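Local coordinates for protein choline kinase (Streptococcus pneumoniae, PDB 4R78) that probably phosphorylates choline, acting as a bacterial kinase of protein kinase-like fold, here with adenosine monophosphate in its nucleotide site, at residues P131-I136 against L210-W215; L266-W271 against V290-R295. All blocks are in the same frame, centred on the assembly; numbering follows the deposited sequence.

Interaction 1: residues P131-I136 against L210-W215; sequences PILQTI and LYLIDW. With AMP (adenosine monophosphate), chain C.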
# COMPACT_ATOMS: atom_id res chain seq x y z
N PRO A 131 8.38 -12.81 -10.19
CA PRO A 131 7.89 -14.01 -9.50
C PRO A 131 7.11 -13.72 -8.22
O PRO A 131 6.15 -14.42 -7.92
CB PRO A 131 9.18 -14.78 -9.19
CG PRO A 131 10.10 -14.39 -10.28
CD PRO A 131 9.82 -12.93 -10.51
N ILE A 132 7.51 -12.69 -7.47
CA ILE A 132 6.78 -12.31 -6.26
C ILE A 132 5.34 -11.92 -6.58
O ILE A 132 4.41 -12.38 -5.92
CB ILE A 132 7.50 -11.18 -5.46
CG1 ILE A 132 8.72 -11.75 -4.72
CG2 ILE A 132 6.53 -10.51 -4.48
CD1 ILE A 132 9.61 -10.69 -4.11
N LEU A 133 5.16 -11.10 -7.61
CA LEU A 133 3.81 -10.68 -7.99
C LEU A 133 2.99 -11.86 -8.52
O LEU A 133 1.79 -11.95 -8.26
CB LEU A 133 3.83 -9.51 -8.97
CG LEU A 133 4.30 -8.16 -8.40
CD1 LEU A 133 3.83 -7.03 -9.29
CD2 LEU A 133 3.83 -7.95 -6.95
N GLN A 134 3.65 -12.77 -9.24
CA GLN A 134 2.99 -13.99 -9.69
C GLN A 134 2.51 -14.80 -8.50
O GLN A 134 1.40 -15.32 -8.50
CB GLN A 134 3.93 -14.84 -10.53
CG GLN A 134 4.20 -14.30 -11.91
CD GLN A 134 5.12 -15.19 -12.69
OE1 GLN A 134 6.10 -15.71 -12.16
NE2 GLN A 134 4.82 -15.38 -13.97
N THR A 135 3.36 -14.90 -7.48
CA THR A 135 3.04 -15.67 -6.27
C THR A 135 1.75 -15.17 -5.62
O THR A 135 0.87 -15.97 -5.27
CB THR A 135 4.20 -15.65 -5.26
OG1 THR A 135 5.31 -16.39 -5.79
CG2 THR A 135 3.79 -16.27 -3.93
N ILE A 136 1.62 -13.86 -5.46
CA ILE A 136 0.42 -13.33 -4.83
C ILE A 136 -0.80 -13.47 -5.73
O ILE A 136 -1.85 -13.93 -5.29
CB ILE A 136 0.59 -11.88 -4.26
CG1 ILE A 136 -0.73 -11.36 -3.66
CG2 ILE A 136 1.10 -10.92 -5.31
CD1 ILE A 136 -1.24 -12.17 -2.47
N LEU A 210 14.29 -11.24 -0.25
CA LEU A 210 13.48 -10.06 -0.52
C LEU A 210 12.08 -10.26 0.06
O LEU A 210 11.43 -11.27 -0.20
CB LEU A 210 13.40 -9.79 -2.02
CG LEU A 210 12.75 -8.48 -2.48
CD1 LEU A 210 13.49 -7.27 -1.92
CD2 LEU A 210 12.69 -8.41 -3.99
N TYR A 211 11.63 -9.27 0.83
CA TYR A 211 10.30 -9.26 1.41
C TYR A 211 9.42 -8.22 0.74
O TYR A 211 9.91 -7.19 0.28
CB TYR A 211 10.37 -8.95 2.91
CG TYR A 211 11.03 -10.01 3.74
CD1 TYR A 211 10.31 -11.11 4.22
CD2 TYR A 211 12.38 -9.91 4.08
CE1 TYR A 211 10.92 -12.08 5.01
CE2 TYR A 211 13.00 -10.88 4.86
CZ TYR A 211 12.26 -11.96 5.32
OH TYR A 211 12.87 -12.92 6.09
N LEU A 212 8.13 -8.51 0.68
CA LEU A 212 7.11 -7.53 0.32
C LEU A 212 6.26 -7.30 1.57
O LEU A 212 5.65 -8.23 2.09
CB LEU A 212 6.26 -8.01 -0.85
CG LEU A 212 5.04 -7.19 -1.28
CD1 LEU A 212 5.40 -5.72 -1.51
CD2 LEU A 212 4.39 -7.78 -2.51
N ILE A 213 6.24 -6.05 2.05
CA ILE A 213 5.66 -5.73 3.35
C ILE A 213 4.46 -4.78 3.24
O ILE A 213 4.10 -4.35 2.14
CB ILE A 213 6.72 -5.11 4.31
CG1 ILE A 213 7.18 -3.74 3.79
CG2 ILE A 213 7.88 -6.09 4.50
CD1 ILE A 213 7.93 -2.92 4.81
N ASP A 214 3.85 -4.49 4.39
CA ASP A 214 2.80 -3.48 4.52
C ASP A 214 1.57 -3.79 3.68
O ASP A 214 1.23 -3.07 2.73
CB ASP A 214 3.36 -2.07 4.30
CG ASP A 214 4.21 -1.58 5.46
OD1 ASP A 214 4.37 -2.30 6.47
OD2 ASP A 214 4.73 -0.45 5.36
N TRP A 215 0.90 -4.86 4.07
CA TRP A 215 -0.28 -5.37 3.37
C TRP A 215 -1.59 -4.77 3.89
O TRP A 215 -2.65 -5.36 3.70
CB TRP A 215 -0.30 -6.90 3.49
CG TRP A 215 0.84 -7.56 2.77
CD1 TRP A 215 2.15 -7.59 3.14
CD2 TRP A 215 0.75 -8.28 1.53
NE1 TRP A 215 2.89 -8.29 2.22
CE2 TRP A 215 2.06 -8.72 1.22
CE3 TRP A 215 -0.30 -8.59 0.66
CZ2 TRP A 215 2.34 -9.46 0.06
CZ3 TRP A 215 -0.02 -9.32 -0.49
CH2 TRP A 215 1.29 -9.75 -0.77
P AMP C . 6.95 2.11 4.36
O1P AMP C . 5.53 2.51 4.01
O2P AMP C . 7.93 3.25 4.40
O3P AMP C . 7.44 0.89 3.62
O5' AMP C . 6.86 1.61 5.89
C5' AMP C . 7.72 0.57 6.36
C4' AMP C . 9.17 1.02 6.28
O4' AMP C . 9.86 0.64 7.48
C3' AMP C . 9.89 0.35 5.12
O3' AMP C . 10.07 1.26 4.03
C2' AMP C . 11.23 -0.10 5.69
O2' AMP C . 12.24 0.87 5.40
C1' AMP C . 11.03 -0.14 7.19
N9 AMP C . 10.85 -1.55 7.65
C8 AMP C . 9.70 -2.24 7.60
N7 AMP C . 9.85 -3.50 8.10
C5 AMP C . 11.13 -3.62 8.48
C6 AMP C . 11.95 -4.68 9.10
N6 AMP C . 11.41 -5.88 9.39
N1 AMP C . 13.26 -4.41 9.35
C2 AMP C . 13.80 -3.21 9.05
N3 AMP C . 13.11 -2.20 8.49
C4 AMP C . 11.79 -2.33 8.19
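I132 and I136 of helix 131-136 face L210, L212 and W215, and the axes of the helix and of strand 210-212 run 10.5 Å apart at 43°. The helix lies on the sheet side away from the nucleotide. I132 works with both branches. Its CD1 meets L210 CD2 at 3.8 Å, the two side chains crossing at about a right angle. Its CG2 meets L212 CD2 at 4.0 Å. One turn on, I136 comes at the far end of the W215 indole from the opposite direction. With CG1 anti to the backbone N (chi1 178°), I136 brings CG1 to the ring edge in plane and CD1 obliquely to 3.7 Å from W215 CZ3. W215 NE1 donates to L212 O (2.8 Å, 161° at the hydrogen), which lies in the ring plane. This bond helps to hold the indole's rotation. L87 of helix 77-87 also packs on I136 and W215. In segment 210-215, I213 CD1 lies 3.4 Å from AMP C8, and D214 OD2 lies 3.0 Å from AMP O5'; K106 pairs with D214 OD1. No hydrogen bond joins the two segments. The contact is purely apolar and buried, and it backs the strand that leads into the nucleotide pocket.

Interaction 2: residues L266-W271 against V290-R295; sequences LQDTIW and VNRYQR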
# COMPACT_ATOMS: atom_id res chain seq x y z
N LEU A 266 -6.95 5.90 -11.63
CA LEU A 266 -7.72 5.69 -10.41
C LEU A 266 -6.85 5.84 -9.17
O LEU A 266 -7.28 6.40 -8.18
CB LEU A 266 -8.43 4.33 -10.43
CG LEU A 266 -9.54 4.13 -11.46
CD1 LEU A 266 -10.16 2.77 -11.31
CD2 LEU A 266 -10.61 5.20 -11.32
N GLN A 267 -5.62 5.34 -9.25
CA GLN A 267 -4.67 5.45 -8.15
C GLN A 267 -4.27 6.89 -7.86
O GLN A 267 -4.29 7.32 -6.71
CB GLN A 267 -3.43 4.58 -8.41
CG GLN A 267 -3.71 3.11 -8.14
CD GLN A 267 -2.77 2.15 -8.84
OE1 GLN A 267 -3.14 1.00 -9.10
NE2 GLN A 267 -1.57 2.60 -9.14
N ASP A 268 -3.93 7.65 -8.90
CA ASP A 268 -3.60 9.05 -8.70
C ASP A 268 -4.76 9.83 -8.08
O ASP A 268 -4.54 10.68 -7.21
CB ASP A 268 -3.13 9.69 -10.01
CG ASP A 268 -1.65 9.46 -10.27
OD1 ASP A 268 -0.89 9.23 -9.31
OD2 ASP A 268 -1.25 9.54 -11.44
N THR A 269 -5.98 9.51 -8.50
CA THR A 269 -7.17 10.15 -7.94
C THR A 269 -7.33 9.79 -6.47
O THR A 269 -7.41 10.68 -5.61
CB THR A 269 -8.45 9.76 -8.73
OG1 THR A 269 -8.27 10.10 -10.11
CG2 THR A 269 -9.65 10.50 -8.19
N ILE A 270 -7.34 8.49 -6.18
CA ILE A 270 -7.52 8.01 -4.82
C ILE A 270 -6.45 8.52 -3.86
O ILE A 270 -6.77 9.05 -2.79
CB ILE A 270 -7.65 6.46 -4.79
CG1 ILE A 270 -9.00 6.05 -5.38
CG2 ILE A 270 -7.48 5.92 -3.36
CD1 ILE A 270 -9.09 4.61 -5.82
N TRP A 271 -5.18 8.38 -4.23
CA TRP A 271 -4.10 8.81 -3.34
C TRP A 271 -4.00 10.34 -3.20
O TRP A 271 -3.52 10.84 -2.18
CB TRP A 271 -2.76 8.16 -3.71
CG TRP A 271 -2.78 6.64 -3.60
CD1 TRP A 271 -2.53 5.75 -4.61
CD2 TRP A 271 -3.09 5.86 -2.44
NE1 TRP A 271 -2.65 4.46 -4.14
CE2 TRP A 271 -3.00 4.49 -2.82
CE3 TRP A 271 -3.44 6.17 -1.11
CZ2 TRP A 271 -3.24 3.44 -1.92
CZ3 TRP A 271 -3.67 5.12 -0.22
CH2 TRP A 271 -3.57 3.77 -0.63
N VAL A 290 -1.31 17.37 -4.92
CA VAL A 290 -1.51 18.26 -6.07
C VAL A 290 -0.91 17.66 -7.34
O VAL A 290 -1.55 17.63 -8.39
CB VAL A 290 -0.89 19.67 -5.79
CG1 VAL A 290 -0.82 20.53 -7.05
CG2 VAL A 290 -1.68 20.40 -4.69
N ASN A 291 0.32 17.16 -7.22
CA ASN A 291 1.03 16.57 -8.35
C ASN A 291 0.45 15.24 -8.82
O ASN A 291 0.39 14.97 -10.02
CB ASN A 291 2.53 16.44 -8.03
CG ASN A 291 3.21 17.79 -7.88
OD1 ASN A 291 2.71 18.81 -8.36
ND2 ASN A 291 4.36 17.80 -7.21
N ARG A 292 0.01 14.40 -7.88
CA ARG A 292 -0.65 13.16 -8.26
C ARG A 292 -1.96 13.45 -8.99
O ARG A 292 -2.27 12.83 -10.00
CB ARG A 292 -0.89 12.25 -7.05
CG ARG A 292 0.38 11.64 -6.48
CD ARG A 292 0.12 10.37 -5.71
NE ARG A 292 -0.21 9.28 -6.62
CZ ARG A 292 -0.00 7.98 -6.38
NH1 ARG A 292 -0.34 7.09 -7.29
NH2 ARG A 292 0.54 7.58 -5.23
N TYR A 293 -2.71 14.43 -8.48
CA TYR A 293 -3.96 14.83 -9.11
C TYR A 293 -3.75 15.32 -10.54
O TYR A 293 -4.48 14.92 -11.45
CB TYR A 293 -4.64 15.90 -8.26
CG TYR A 293 -5.97 16.37 -8.78
CD1 TYR A 293 -7.15 15.69 -8.47
CD2 TYR A 293 -6.07 17.53 -9.55
CE1 TYR A 293 -8.38 16.13 -8.94
CE2 TYR A 293 -7.29 17.99 -10.02
CZ TYR A 293 -8.45 17.28 -9.71
OH TYR A 293 -9.67 17.73 -10.15
N GLN A 294 -2.73 16.16 -10.74
CA GLN A 294 -2.39 16.64 -12.08
C GLN A 294 -2.01 15.49 -13.02
O GLN A 294 -2.31 15.52 -14.21
CB GLN A 294 -1.28 17.71 -12.00
CG GLN A 294 -0.81 18.26 -13.36
CD GLN A 294 -1.95 18.68 -14.29
OE1 GLN A 294 -2.97 19.22 -13.86
NE2 GLN A 294 -1.77 18.43 -15.58
N ARG A 295 -1.36 14.47 -12.47
CA ARG A 295 -1.01 13.29 -13.26
C ARG A 295 -2.25 12.48 -13.67
O ARG A 295 -2.28 11.88 -14.74
CB ARG A 295 0.02 12.42 -12.54
CG ARG A 295 0.72 11.39 -13.43
CD ARG A 295 1.94 10.79 -12.75
NE ARG A 295 1.59 10.15 -11.47
CZ ARG A 295 2.46 9.74 -10.56
NH1 ARG A 295 3.77 9.87 -10.76
NH2 ARG A 295 2.03 9.17 -9.44
O HOH W 1 -2.63 8.93 -13.73
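D268 and R292 lie where helices 266-271 and 290-295 come closest: their CA atoms are 5.1 Å apart, and the axes pass at 7.8 Å, roughly antiparallel. The tight part is built on the D268 carboxylate. R295 meets it in a bidentate, side-on salt bridge, one nitrogen to each carboxylate oxygen, with the guanidinium and carboxylate planes only 22° apart. R295 NE donates to D268 OD2 at 2.9 Å. R295 NH2 reaches D268 OD1 at 2.9 Å, on the syn lone pair. R292 comes with its guanidinium plane turned 80° from the carboxylate and gives both NE and NH1 to D268 OD1. The NE bond is 2.8 Å long and nearly follows the C-O axis; the NH1 bond is more bent, at 137°. Three N-H groups thus grip one oxygen, which probably favours the ionised form of D268. A bend at chi3 turns the R292 guanidinium beside W271. W271 CB sits over one face, 3.6 Å above the plane and offset toward the rim, and CD1 lies 3.6 Å from R292 NH2. That nitrogen also pairs with E233 and Y288 OH. The looser side is at R295, which is partly exposed. There a water donates to both D268 OD2 and R295 O, adding a bridge beside the direct salt bridge. Y293 starts out away from the other helix; its ring stacks on Y166 and its OH bonds to A167 O. The arrangement is a buried salt-bridge network between two antiparallel helices, in the helical part of this protein kinase-like fold.

Overall arrangement
After helix 20-30 the chain builds the five-stranded antiparallel sheet, with helix 77-87 inserted, and then reaches helix 126-137. Interaction 1 closes a loop of 73 residues when strand 210-212, an outer strand of the three-stranded sheet, returns to that helix. The chain runs on through helices 223-233 and 238-248. Interaction 2 then closes a shorter loop of 18 residues between helices 257-280 and 288-303. The two loops follow in series and neither nest nor cross. The centres of interactions 1 and 2 are about 24 Å apart, on opposite sides of the chain's centre. The two contacts do not touch. Interaction 1 ties helix 126-137 to the three-stranded sheet beside the nucleotide; interaction 2 joins the last two helices.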